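Local structure of anthranilate synthase component I (Streptococcus pneumoniae serotype 4, 5KCK) at residues Asp100-Tyr105 / Thr361-Thr366; Ser259-Ser262 / Ile267-Thr270; Val261-Gly266 / Met355-Ala360; Met305-Gly310 / Ser342-Arg347. The protein is one component of a synthase, an alpha+beta protein built on large antiparallel beta-sheets flanked by helices. All blocks are in the same frame, centred on the assembly; numbering follows the deposited sequence.

Contact 1 (Asp100-Tyr105 / Thr361-Thr366); sequences DMISLY and TLPAGT
Next to the place where Ile102 meets Leu362, the carbonyl oxygen of Asp100 is gripped twice by one residue: Ser103 OG donates to Asp100 O at 2.6 Å, almost in line with the carbonyl bond, and Ser103 N donates to the same Asp100 O at 3.0 Å. Both bonds lie within the 3-10 turn that presents Ile102 to the segment 361-366. Ile102 sends its longer branch across: with CG1 anti to the backbone N (chi1 -165°), its terminal CD1 comes to 3.3 Å from Leu362 O, a methyl against a carbonyl oxygen and not a hydrogen bond. The CG1 carbon of the same branch packs at 4.3 Å on Pro363 CD. The peptide between Leu362 and Pro363 is cis, which puts Leu362 O and the proline CD on the same side of the C-N bond, so a single isoleucine branch touches both. Beside it, Met101 CB rests 4.3 Å from Leu362 CD2, while the selenium of Met101, a selenomethionine, is directed from the contact, the side chain packing on Pro70 and Leu71 of helix 70-78. Asp100 turns its carboxylate elsewhere, to Tyr380 OH and Gly388 N, and Pro363 O accepts from Lys372 NZ. The arrangement is a buried, mainly apolar packing of a 3-10 turn of the N-terminal region against the cis-proline loop that follows helix 354-361.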
loop_
_atom_site.group_PDB
_atom_site.type_symbol
_atom_site.label_atom_id
_atom_site.label_comp_id
_atom_site.label_asym_id
_atom_site.label_seq_id
_atom_site.Cartn_x
_atom_site.Cartn_y
_atom_site.Cartn_z
ATOM N N ASP A 100 -19.550 -29.294 6.424
ATOM C CA ASP A 100 -20.285 -30.410 7.001
ATOM C C ASP A 100 -20.336 -30.381 8.521
ATOM O O ASP A 100 -21.075 -31.177 9.111
ATOM C CB ASP A 100 -19.672 -31.707 6.494
ATOM C CG ASP A 100 -19.653 -31.763 4.976
ATOM O OD1 ASP A 100 -20.677 -32.169 4.398
ATOM O OD2 ASP A 100 -18.638 -31.356 4.365
HETATM N N MSE A 101 -19.604 -29.483 9.166
HETATM C CA MSE A 101 -19.723 -29.329 10.605
HETATM C C MSE A 101 -21.164 -29.017 11.027
HETATM O O MSE A 101 -21.604 -29.441 12.091
HETATM C CB MSE A 101 -18.773 -28.240 11.090
HETATM C CG MSE A 101 -17.329 -28.706 11.127
HETATM SE SE MSE A 101 -16.992 -29.996 12.566
HETATM C CE MSE A 101 -17.550 -28.866 14.064
ATOM N N ILE A 102 -21.903 -28.293 10.181
ATOM C CA ILE A 102 -23.275 -27.935 10.526
ATOM C C ILE A 102 -24.153 -29.175 10.696
ATOM O O ILE A 102 -25.196 -29.106 11.355
ATOM C CB ILE A 102 -23.867 -26.963 9.473
ATOM C CG1 ILE A 102 -25.138 -26.288 10.008
ATOM C CG2 ILE A 102 -24.195 -27.693 8.179
ATOM C CD1 ILE A 102 -24.931 -25.522 11.303
ATOM N N SER A 103 -23.739 -30.319 10.142
ATOM C CA SER A 103 -24.490 -31.557 10.340
ATOM C C SER A 103 -24.527 -31.980 11.803
ATOM O O SER A 103 -25.407 -32.761 12.183
ATOM C CB SER A 103 -23.901 -32.687 9.491
ATOM O OG SER A 103 -22.618 -33.064 9.962
ATOM N N LEU A 104 -23.596 -31.488 12.630
ATOM C CA LEU A 104 -23.650 -31.750 14.063
ATOM C C LEU A 104 -24.791 -31.014 14.744
ATOM O O LEU A 104 -25.184 -31.397 15.851
ATOM C CB LEU A 104 -22.340 -31.348 14.742
ATOM C CG LEU A 104 -21.065 -32.074 14.333
ATOM C CD1 LEU A 104 -19.954 -31.735 15.311
ATOM C CD2 LEU A 104 -21.297 -33.570 14.267
ATOM N N TYR A 105 -25.327 -29.969 14.117
ATOM C CA TYR A 105 -26.317 -29.129 14.765
ATOM C C TYR A 105 -27.607 -29.005 13.975
ATOM O O TYR A 105 -28.597 -28.506 14.522
ATOM C CB TYR A 105 -25.724 -27.735 15.046
ATOM C CG TYR A 105 -24.365 -27.819 15.724
ATOM C CD1 TYR A 105 -24.259 -28.070 17.091
ATOM C CD2 TYR A 105 -23.191 -27.677 14.992
ATOM C CE1 TYR A 105 -23.017 -28.172 17.712
ATOM C CE2 TYR A 105 -21.947 -27.767 15.598
ATOM C CZ TYR A 105 -21.863 -28.015 16.959
ATOM O OH TYR A 105 -20.622 -28.112 17.562
ATOM N N THR A 361 -24.336 -18.621 11.881
ATOM C CA THR A 361 -24.145 -18.177 10.506
ATOM C C THR A 361 -23.684 -19.265 9.543
ATOM O O THR A 361 -23.817 -19.077 8.329
ATOM C CB THR A 361 -23.112 -17.034 10.447
ATOM O OG1 THR A 361 -21.894 -17.453 11.075
ATOM C CG2 THR A 361 -23.630 -15.793 11.153
ATOM N N LEU A 362 -23.140 -20.373 10.031
ATOM C CA LEU A 362 -22.550 -21.376 9.149
ATOM C C LEU A 362 -23.630 -22.323 8.636
ATOM O O LEU A 362 -24.374 -22.892 9.437
ATOM C CB LEU A 362 -21.480 -22.170 9.894
ATOM C CG LEU A 362 -20.790 -23.322 9.168
ATOM C CD1 LEU A 362 -19.780 -22.785 8.197
ATOM C CD2 LEU A 362 -20.137 -24.258 10.171
ATOM N N PRO A 363 -23.731 -22.539 7.320
ATOM C CA PRO A 363 -22.929 -21.877 6.287
ATOM C C PRO A 363 -23.665 -20.676 5.729
ATOM O O PRO A 363 -24.884 -20.562 5.898
ATOM C CB PRO A 363 -22.782 -22.957 5.223
ATOM C CG PRO A 363 -24.113 -23.666 5.292
ATOM C CD PRO A 363 -24.550 -23.624 6.748
ATOM N N ALA A 364 -22.928 -19.795 5.062
ATOM C CA ALA A 364 -23.515 -18.574 4.526
ATOM C C ALA A 364 -24.674 -18.865 3.574
ATOM O O ALA A 364 -24.662 -19.848 2.827
ATOM C CB ALA A 364 -22.437 -17.774 3.804
ATOM N N GLY A 365 -25.684 -17.991 3.604
ATOM C CA GLY A 365 -26.807 -18.130 2.689
ATOM C C GLY A 365 -26.394 -18.197 1.229
ATOM O O GLY A 365 -27.013 -18.911 0.441
ATOM N N THR A 366 -25.336 -17.476 0.853
ATOM C CA THR A 366 -24.884 -17.453 -0.535
ATOM C C THR A 366 -24.246 -18.763 -0.998
ATOM O O THR A 366 -23.985 -18.906 -2.193
ATOM C CB THR A 366 -23.886 -16.307 -0.752
ATOM O OG1 THR A 366 -22.892 -16.341 0.274
ATOM C CG2 THR A 366 -24.588 -14.976 -0.711
#

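Contact 2 (Ser259-Ser262 / Ile267-Thr270); sequences SLVS and IVTT
The strands 259-262 and 267-270 run antiparallel at 170°, their axes 5.0 Å apart, as the two arms of a beta hairpin. Ser262 and Thr269 form its hydrogen-bonded pair: Ser262 N donates to Thr269 O at 3.1 Å, and Thr269 N returns a bond to Ser262 O at 2.9 Å. Further toward the start of the first arm the regular pairing is upset on its other edge, where Leu260 and Val261 both face Leu405 in a classic beta bulge. Val261 carries the apolar half of the contact. Its chi1 of 71° puts CG1 between the backbone N and the carbonyl carbon and leaves CG2 anti to the N, where it meets Val268 CG1 at 3.7 Å, the two side chains crossing at a slant. Next to them, the methyl CG2 of Thr270 lies 3.8 Å from Leu260 O. On the face bearing Ser262 and Thr269, Ser262 OG lies against Thr269 CB, whereas Thr269 OG1 is hydrogen-bonded to Lys345 NZ on strand 338-347, the next in the sheet. Two waters also bridge the arms. One joins Ser259 OG to Thr269 O. The other donates a hydrogen bond to Ile267 O at 2.9 Å and is also hydrogen-bonded to both Ser262 OG and Thr269 OG1.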
loop_
_atom_site.group_PDB
_atom_site.type_symbol
_atom_site.label_atom_id
_atom_site.label_comp_id
_atom_site.label_asym_id
_atom_site.label_seq_id
_atom_site.Cartn_x
_atom_site.Cartn_y
_atom_site.Cartn_z
ATOM N N SER A 259 -16.628 -12.198 3.937
ATOM C CA SER A 259 -16.615 -12.576 5.339
ATOM C C SER A 259 -17.853 -13.397 5.675
ATOM O O SER A 259 -18.950 -13.107 5.195
ATOM C CB SER A 259 -16.568 -11.329 6.217
ATOM O OG SER A 259 -16.727 -11.683 7.581
ATOM N N LEU A 260 -17.677 -14.441 6.488
ATOM C CA LEU A 260 -18.847 -15.123 7.029
ATOM C C LEU A 260 -19.371 -14.399 8.262
ATOM O O LEU A 260 -20.551 -14.053 8.333
ATOM C CB LEU A 260 -18.524 -16.580 7.380
ATOM C CG LEU A 260 -19.649 -17.334 8.116
ATOM C CD1 LEU A 260 -20.766 -17.780 7.160
ATOM C CD2 LEU A 260 -19.129 -18.525 8.919
ATOM N N VAL A 261 -18.497 -14.154 9.237
ATOM C CA VAL A 261 -18.887 -13.538 10.497
ATOM C C VAL A 261 -17.620 -13.152 11.237
ATOM O O VAL A 261 -16.586 -13.818 11.111
ATOM C CB VAL A 261 -19.754 -14.488 11.348
ATOM C CG1 VAL A 261 -18.910 -15.640 11.895
ATOM C CG2 VAL A 261 -20.450 -13.731 12.471
ATOM N N SER A 262 -17.682 -12.067 11.995
ATOM C CA SER A 262 -16.598 -11.704 12.884
ATOM C C SER A 262 -17.169 -11.312 14.239
ATOM O O SER A 262 -18.319 -10.877 14.358
ATOM C CB SER A 262 -15.760 -10.566 12.317
ATOM O OG SER A 262 -16.471 -9.346 12.366
ATOM N N ILE A 267 -18.968 -7.477 19.880
ATOM C CA ILE A 267 -19.806 -7.087 18.751
ATOM C C ILE A 267 -19.702 -8.158 17.666
ATOM O O ILE A 267 -18.594 -8.533 17.252
ATOM C CB ILE A 267 -19.384 -5.710 18.204
ATOM C CG1 ILE A 267 -19.261 -4.688 19.343
ATOM C CG2 ILE A 267 -20.341 -5.231 17.113
ATOM C CD1 ILE A 267 -20.523 -4.528 20.183
ATOM N N VAL A 268 -20.851 -8.653 17.207
ATOM C CA VAL A 268 -20.936 -9.577 16.073
ATOM C C VAL A 268 -21.252 -8.781 14.814
ATOM O O VAL A 268 -22.171 -7.950 14.808
ATOM C CB VAL A 268 -22.003 -10.656 16.316
ATOM C CG1 VAL A 268 -21.962 -11.711 15.223
ATOM C CG2 VAL A 268 -21.798 -11.283 17.669
ATOM N N THR A 269 -20.505 -9.035 13.744
ATOM C CA THR A 269 -20.664 -8.308 12.490
ATOM C C THR A 269 -20.797 -9.284 11.329
ATOM O O THR A 269 -20.046 -10.257 11.245
ATOM C CB THR A 269 -19.466 -7.375 12.229
ATOM O OG1 THR A 269 -19.349 -6.427 13.296
ATOM C CG2 THR A 269 -19.618 -6.636 10.895
ATOM N N THR A 270 -21.749 -9.024 10.431
ATOM C CA THR A 270 -21.776 -9.670 9.129
ATOM C C THR A 270 -21.718 -8.604 8.048
ATOM O O THR A 270 -22.037 -7.433 8.275
ATOM C CB THR A 270 -23.025 -10.545 8.910
ATOM O OG1 THR A 270 -24.207 -9.738 8.981
ATOM C CG2 THR A 270 -23.106 -11.668 9.934
HETATM O O HOH W 1 -18.341 -9.938 9.076
HETATM O O HOH W 2 -17.402 -7.494 14.804
#

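Contact 3 (Val261-Gly266 / Met355-Ala360); sequences VSVKNG and MDALKA
Val263 reaches for helix 354-361 with one of its two methyls, and that methyl lands on Ala357. From the strand, the CA-CB bond of Val263 points toward the helix, but CB itself stays back, 5.1 Å from Ala357 CB. At CB the side chain forks. CG1, anti to the backbone N (chi1 -176°), is turned away from the alanine, 5.6 Å from Ala357 CB. CG2 takes the place anti to the carbonyl carbon and closes the gap, meeting Ala357 CB at 3.6 Å, methyl against methyl. Two residues earlier Val261 points the same way, while Ser262 between them turns its side chain from the helix. Val261 CG2 also touches Ala357 CB, more loosely at 4.2 Å, and its other methyl, CG1, lies 4.2 Å from Ala357 O. This is a helix packed on one face of an antiparallel beta-sheet, with Ala357 the helix residue that both valines touch. Val268 on the hairpin partner strand 267-270 touches the same alanine, so three valines from two neighbouring strands meet the one methyl. Around the helix, Leu358 continues the apolar layer onto Leu405, and Met355 onto Met403, both of strand 403-407. The carbonyl oxygen of Ala357 is bonded by Thr361 OG1 one turn on. At the other end of the helix, Asp356 OD2 accepts from Thr353 N.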
loop_
_atom_site.group_PDB
_atom_site.type_symbol
_atom_site.label_atom_id
_atom_site.label_comp_id
_atom_site.label_asym_id
_atom_site.label_seq_id
_atom_site.Cartn_x
_atom_site.Cartn_y
_atom_site.Cartn_z
ATOM N N VAL A 261 -18.497 -14.154 9.237
ATOM C CA VAL A 261 -18.887 -13.538 10.497
ATOM C C VAL A 261 -17.620 -13.152 11.237
ATOM O O VAL A 261 -16.586 -13.818 11.111
ATOM C CB VAL A 261 -19.754 -14.488 11.348
ATOM C CG1 VAL A 261 -18.910 -15.640 11.895
ATOM C CG2 VAL A 261 -20.450 -13.731 12.471
ATOM N N SER A 262 -17.682 -12.067 11.995
ATOM C CA SER A 262 -16.598 -11.704 12.884
ATOM C C SER A 262 -17.169 -11.312 14.239
ATOM O O SER A 262 -18.319 -10.877 14.358
ATOM C CB SER A 262 -15.760 -10.566 12.317
ATOM O OG SER A 262 -16.471 -9.346 12.366
ATOM N N VAL A 263 -16.354 -11.492 15.266
ATOM C CA VAL A 263 -16.683 -11.066 16.614
ATOM C C VAL A 263 -15.522 -10.236 17.120
ATOM O O VAL A 263 -14.372 -10.688 17.078
ATOM C CB VAL A 263 -16.941 -12.254 17.550
ATOM C CG1 VAL A 263 -17.374 -11.748 18.925
ATOM C CG2 VAL A 263 -17.951 -13.189 16.938
ATOM N N LYS A 264 -15.823 -9.031 17.601
ATOM C CA LYS A 264 -14.788 -8.090 18.018
ATOM C C LYS A 264 -15.316 -7.307 19.212
ATOM O O LYS A 264 -16.295 -6.564 19.083
ATOM C CB LYS A 264 -14.411 -7.164 16.866
ATOM C CG LYS A 264 -13.647 -5.922 17.283
ATOM C CD LYS A 264 -12.151 -6.141 17.259
ATOM C CE LYS A 264 -11.416 -4.813 17.381
ATOM N NZ LYS A 264 -11.907 -3.810 16.386
ATOM N N ASN A 265 -14.680 -7.501 20.368
ATOM C CA ASN A 265 -15.064 -6.859 21.628
ATOM C C ASN A 265 -16.566 -6.979 21.888
ATOM O O ASN A 265 -17.250 -5.998 22.174
ATOM C CB ASN A 265 -14.625 -5.396 21.651
ATOM C CG ASN A 265 -13.107 -5.242 21.624
ATOM O OD1 ASN A 265 -12.370 -6.118 22.086
ATOM N ND2 ASN A 265 -12.635 -4.129 21.078
ATOM N N GLY A 266 -17.077 -8.204 21.785
ATOM C CA GLY A 266 -18.470 -8.475 22.060
ATOM C C GLY A 266 -19.444 -8.065 20.976
ATOM O O GLY A 266 -20.653 -8.279 21.145
HETATM N N MSE A 355 -18.338 -18.902 19.324
HETATM C CA MSE A 355 -18.847 -20.179 18.799
HETATM C C MSE A 355 -20.326 -20.089 18.436
HETATM O O MSE A 355 -20.759 -20.650 17.434
HETATM C CB MSE A 355 -18.629 -21.308 19.808
HETATM C CG MSE A 355 -17.177 -21.472 20.210
HETATM SE SE MSE A 355 -16.023 -22.029 18.727
HETATM C CE MSE A 355 -15.588 -20.289 17.897
ATOM N N ASP A 356 -21.095 -19.384 19.267
ATOM C CA ASP A 356 -22.501 -19.163 18.952
ATOM C C ASP A 356 -22.659 -18.296 17.710
ATOM O O ASP A 356 -23.578 -18.520 16.919
ATOM C CB ASP A 356 -23.206 -18.556 20.162
ATOM C CG ASP A 356 -23.027 -19.412 21.415
ATOM O OD1 ASP A 356 -23.611 -20.518 21.447
ATOM O OD2 ASP A 356 -22.289 -19.000 22.344
ATOM N N ALA A 357 -21.752 -17.337 17.501
ATOM C CA ALA A 357 -21.773 -16.563 16.265
ATOM C C ALA A 357 -21.492 -17.457 15.069
ATOM O O ALA A 357 -22.113 -17.308 14.008
ATOM C CB ALA A 357 -20.750 -15.428 16.331
ATOM N N LEU A 358 -20.559 -18.397 15.228
ATOM C CA LEU A 358 -20.233 -19.315 14.145
ATOM C C LEU A 358 -21.407 -20.234 13.849
ATOM O O LEU A 358 -21.796 -20.407 12.692
ATOM C CB LEU A 358 -18.985 -20.121 14.510
ATOM C CG LEU A 358 -18.672 -21.320 13.623
ATOM C CD1 LEU A 358 -18.512 -20.849 12.204
ATOM C CD2 LEU A 358 -17.409 -21.996 14.103
ATOM N N LYS A 359 -21.996 -20.822 14.890
ATOM C CA LYS A 359 -23.121 -21.718 14.674
ATOM C C LYS A 359 -24.335 -20.977 14.132
ATOM O O LYS A 359 -25.142 -21.569 13.411
ATOM C CB LYS A 359 -23.461 -22.451 15.970
ATOM C CG LYS A 359 -22.373 -23.426 16.381
ATOM C CD LYS A 359 -22.862 -24.434 17.388
ATOM C CE LYS A 359 -22.852 -23.869 18.783
ATOM N NZ LYS A 359 -23.386 -24.874 19.737
ATOM N N ALA A 360 -24.472 -19.686 14.439
ATOM C CA ALA A 360 -25.628 -18.937 13.958
ATOM C C ALA A 360 -25.539 -18.603 12.474
ATOM O O ALA A 360 -26.575 -18.326 11.867
ATOM C CB ALA A 360 -25.796 -17.639 14.748
#

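Contact 4 (Met305-Gly310 / Ser342-Arg347); sequences MLVDLG and SVVKGR
Ser342, within strand 338-347, points its side chain toward helix 297-316, where Val307 lies over it. Val307 CG2 stands 3.6 Å from Ser342 OG and 3.8 Å from Ser342 CB, so the methyl packs against both atoms. The hydroxyl is not left without polar company beside it: it is hydrogen-bonded to His303 NE2, one turn back on the same helix, and to Met329 N of strand 324-333. Val343 comes next and points to the far side of the sheet, where it packs on Thr326 and Lys327 of one neighbouring strand and Thr269 of the other. Val344 returns to the helix side. The segments run nearly parallel here, 12° between their directions with the axes 8.9 Å apart, in a helix-on-sheet layer, the helix lying along a strand of the antiparallel sheet. That alignment lets one helical turn, from Val307 to Gly310, follow the strand from Ser342 to Val344. The two methyls of Val344 divide the work: CG2 meets Val307 CG1 at 4.2 Å, and CG1 rests 4.1 Å from Gly310 C. Val307 is split likewise, since with CG1 anti to the backbone N (chi1 177°) one branch serves Val344 and the other Ser342. Having no side chain, Gly310 lets the valine lie directly against the helix backbone, and the CA atoms of Gly310 and Val344 are 6.5 Å apart. Lys345 then points away from the helix again.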
loop_
_atom_site.group_PDB
_atom_site.type_symbol
_atom_site.label_atom_id
_atom_site.label_comp_id
_atom_site.label_asym_id
_atom_site.label_seq_id
_atom_site.Cartn_x
_atom_site.Cartn_y
_atom_site.Cartn_z
HETATM N N MSE A 305 -32.384 -9.821 0.901
HETATM C CA MSE A 305 -32.621 -11.132 1.488
HETATM C C MSE A 305 -31.434 -11.552 2.351
HETATM O O MSE A 305 -31.605 -12.141 3.419
HETATM C CB MSE A 305 -32.874 -12.161 0.387
HETATM C CG MSE A 305 -33.917 -13.215 0.711
HETATM SE SE MSE A 305 -35.040 -13.644 -0.841
HETATM C CE MSE A 305 -36.172 -12.051 -0.880
ATOM N N LEU A 306 -30.226 -11.231 1.885
ATOM C CA LEU A 306 -29.034 -11.566 2.657
ATOM C C LEU A 306 -28.884 -10.648 3.862
ATOM O O LEU A 306 -28.415 -11.080 4.919
ATOM C CB LEU A 306 -27.790 -11.492 1.774
ATOM C CG LEU A 306 -26.774 -12.592 2.048
ATOM C CD1 LEU A 306 -27.288 -13.932 1.539
ATOM C CD2 LEU A 306 -25.445 -12.240 1.418
ATOM N N VAL A 307 -29.262 -9.376 3.720
ATOM C CA VAL A 307 -29.240 -8.473 4.868
ATOM C C VAL A 307 -30.188 -8.979 5.945
ATOM O O VAL A 307 -29.834 -9.053 7.126
ATOM C CB VAL A 307 -29.587 -7.037 4.438
ATOM C CG1 VAL A 307 -29.635 -6.113 5.650
ATOM C CG2 VAL A 307 -28.577 -6.533 3.416
ATOM N N ASP A 308 -31.401 -9.360 5.548
ATOM C CA ASP A 308 -32.375 -9.841 6.518
ATOM C C ASP A 308 -31.944 -11.158 7.149
ATOM O O ASP A 308 -32.246 -11.409 8.320
ATOM C CB ASP A 308 -33.744 -9.974 5.856
ATOM C CG ASP A 308 -34.376 -8.622 5.561
ATOM O OD1 ASP A 308 -34.009 -7.631 6.237
ATOM O OD2 ASP A 308 -35.237 -8.550 4.659
ATOM N N LEU A 309 -31.238 -12.006 6.402
ATOM C CA LEU A 309 -30.689 -13.209 7.008
ATOM C C LEU A 309 -29.677 -12.848 8.085
ATOM O O LEU A 309 -29.649 -13.468 9.157
ATOM C CB LEU A 309 -30.057 -14.102 5.938
ATOM C CG LEU A 309 -29.722 -15.536 6.375
ATOM C CD1 LEU A 309 -30.996 -16.349 6.583
ATOM C CD2 LEU A 309 -28.783 -16.231 5.380
ATOM N N GLY A 310 -28.856 -11.826 7.829
ATOM C CA GLY A 310 -27.878 -11.406 8.819
ATOM C C GLY A 310 -28.515 -10.764 10.039
ATOM O O GLY A 310 -28.074 -10.993 11.170
ATOM N N SER A 342 -23.461 -4.378 2.482
ATOM C CA SER A 342 -24.079 -3.878 3.703
ATOM C C SER A 342 -23.312 -4.389 4.917
ATOM O O SER A 342 -22.542 -5.353 4.834
ATOM C CB SER A 342 -25.550 -4.298 3.811
ATOM O OG SER A 342 -26.327 -3.786 2.745
ATOM N N VAL A 343 -23.561 -3.748 6.059
ATOM C CA VAL A 343 -22.960 -4.125 7.336
ATOM C C VAL A 343 -24.069 -4.273 8.375
ATOM O O VAL A 343 -24.900 -3.371 8.542
ATOM C CB VAL A 343 -21.909 -3.091 7.795
ATOM C CG1 VAL A 343 -21.321 -3.467 9.148
ATOM C CG2 VAL A 343 -20.795 -2.960 6.749
ATOM N N VAL A 344 -24.089 -5.415 9.057
ATOM C CA VAL A 344 -25.023 -5.687 10.144
ATOM C C VAL A 344 -24.213 -5.984 11.397
ATOM O O VAL A 344 -23.245 -6.753 11.344
ATOM C CB VAL A 344 -25.958 -6.865 9.816
ATOM C CG1 VAL A 344 -27.078 -6.961 10.868
ATOM C CG2 VAL A 344 -26.525 -6.726 8.409
ATOM N N LYS A 345 -24.607 -5.378 12.518
ATOM C CA LYS A 345 -23.898 -5.530 13.781
ATOM C C LYS A 345 -24.891 -5.724 14.917
ATOM O O LYS A 345 -26.011 -5.202 14.883
ATOM C CB LYS A 345 -23.018 -4.309 14.099
ATOM C CG LYS A 345 -21.822 -4.135 13.182
ATOM C CD LYS A 345 -21.131 -2.795 13.422
ATOM C CE LYS A 345 -19.823 -2.706 12.651
ATOM N NZ LYS A 345 -18.895 -3.830 13.040
ATOM N N GLY A 346 -24.454 -6.460 15.940
ATOM C CA GLY A 346 -25.214 -6.573 17.172
ATOM C C GLY A 346 -24.310 -6.853 18.356
ATOM O O GLY A 346 -23.151 -7.249 18.199
ATOM N N ARG A 347 -24.866 -6.666 19.553
ATOM C CA ARG A 347 -24.137 -6.896 20.798
ATOM C C ARG A 347 -24.408 -8.317 21.298
ATOM O O ARG A 347 -25.513 -8.626 21.748
ATOM C CB ARG A 347 -24.531 -5.857 21.842
ATOM C CG ARG A 347 -23.710 -5.915 23.119
ATOM C CD ARG A 347 -24.097 -4.785 24.069
ATOM N NE ARG A 347 -24.039 -3.483 23.400
ATOM C CZ ARG A 347 -22.920 -2.781 23.220
ATOM N NH1 ARG A 347 -21.759 -3.254 23.656
ATOM N NH2 ARG A 347 -22.960 -1.608 22.596
#

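In the fold
Following the chain from the N terminus, contact 1 opens first, at residues 100-105, and closes last, at 361-366, so the other three are nested in its loop and it ties the N-terminal region to the later part of the chain. Contact 2 closes the short hairpin 259-270. Contact 3 starts from the same strand, sharing Val261 and Ser262, but closes much later on helix 354-361; contact 4 lies wholly inside that larger loop and opens only after contact 2 has closed. Strand 267-270 sits between strands 259-264 and 338-347, placing contacts 2, 3 and 4 on one sheet. Thr361 of contact 1 packs on Leu260 and Val261, so contact 1 adjoins contacts 2 and 3.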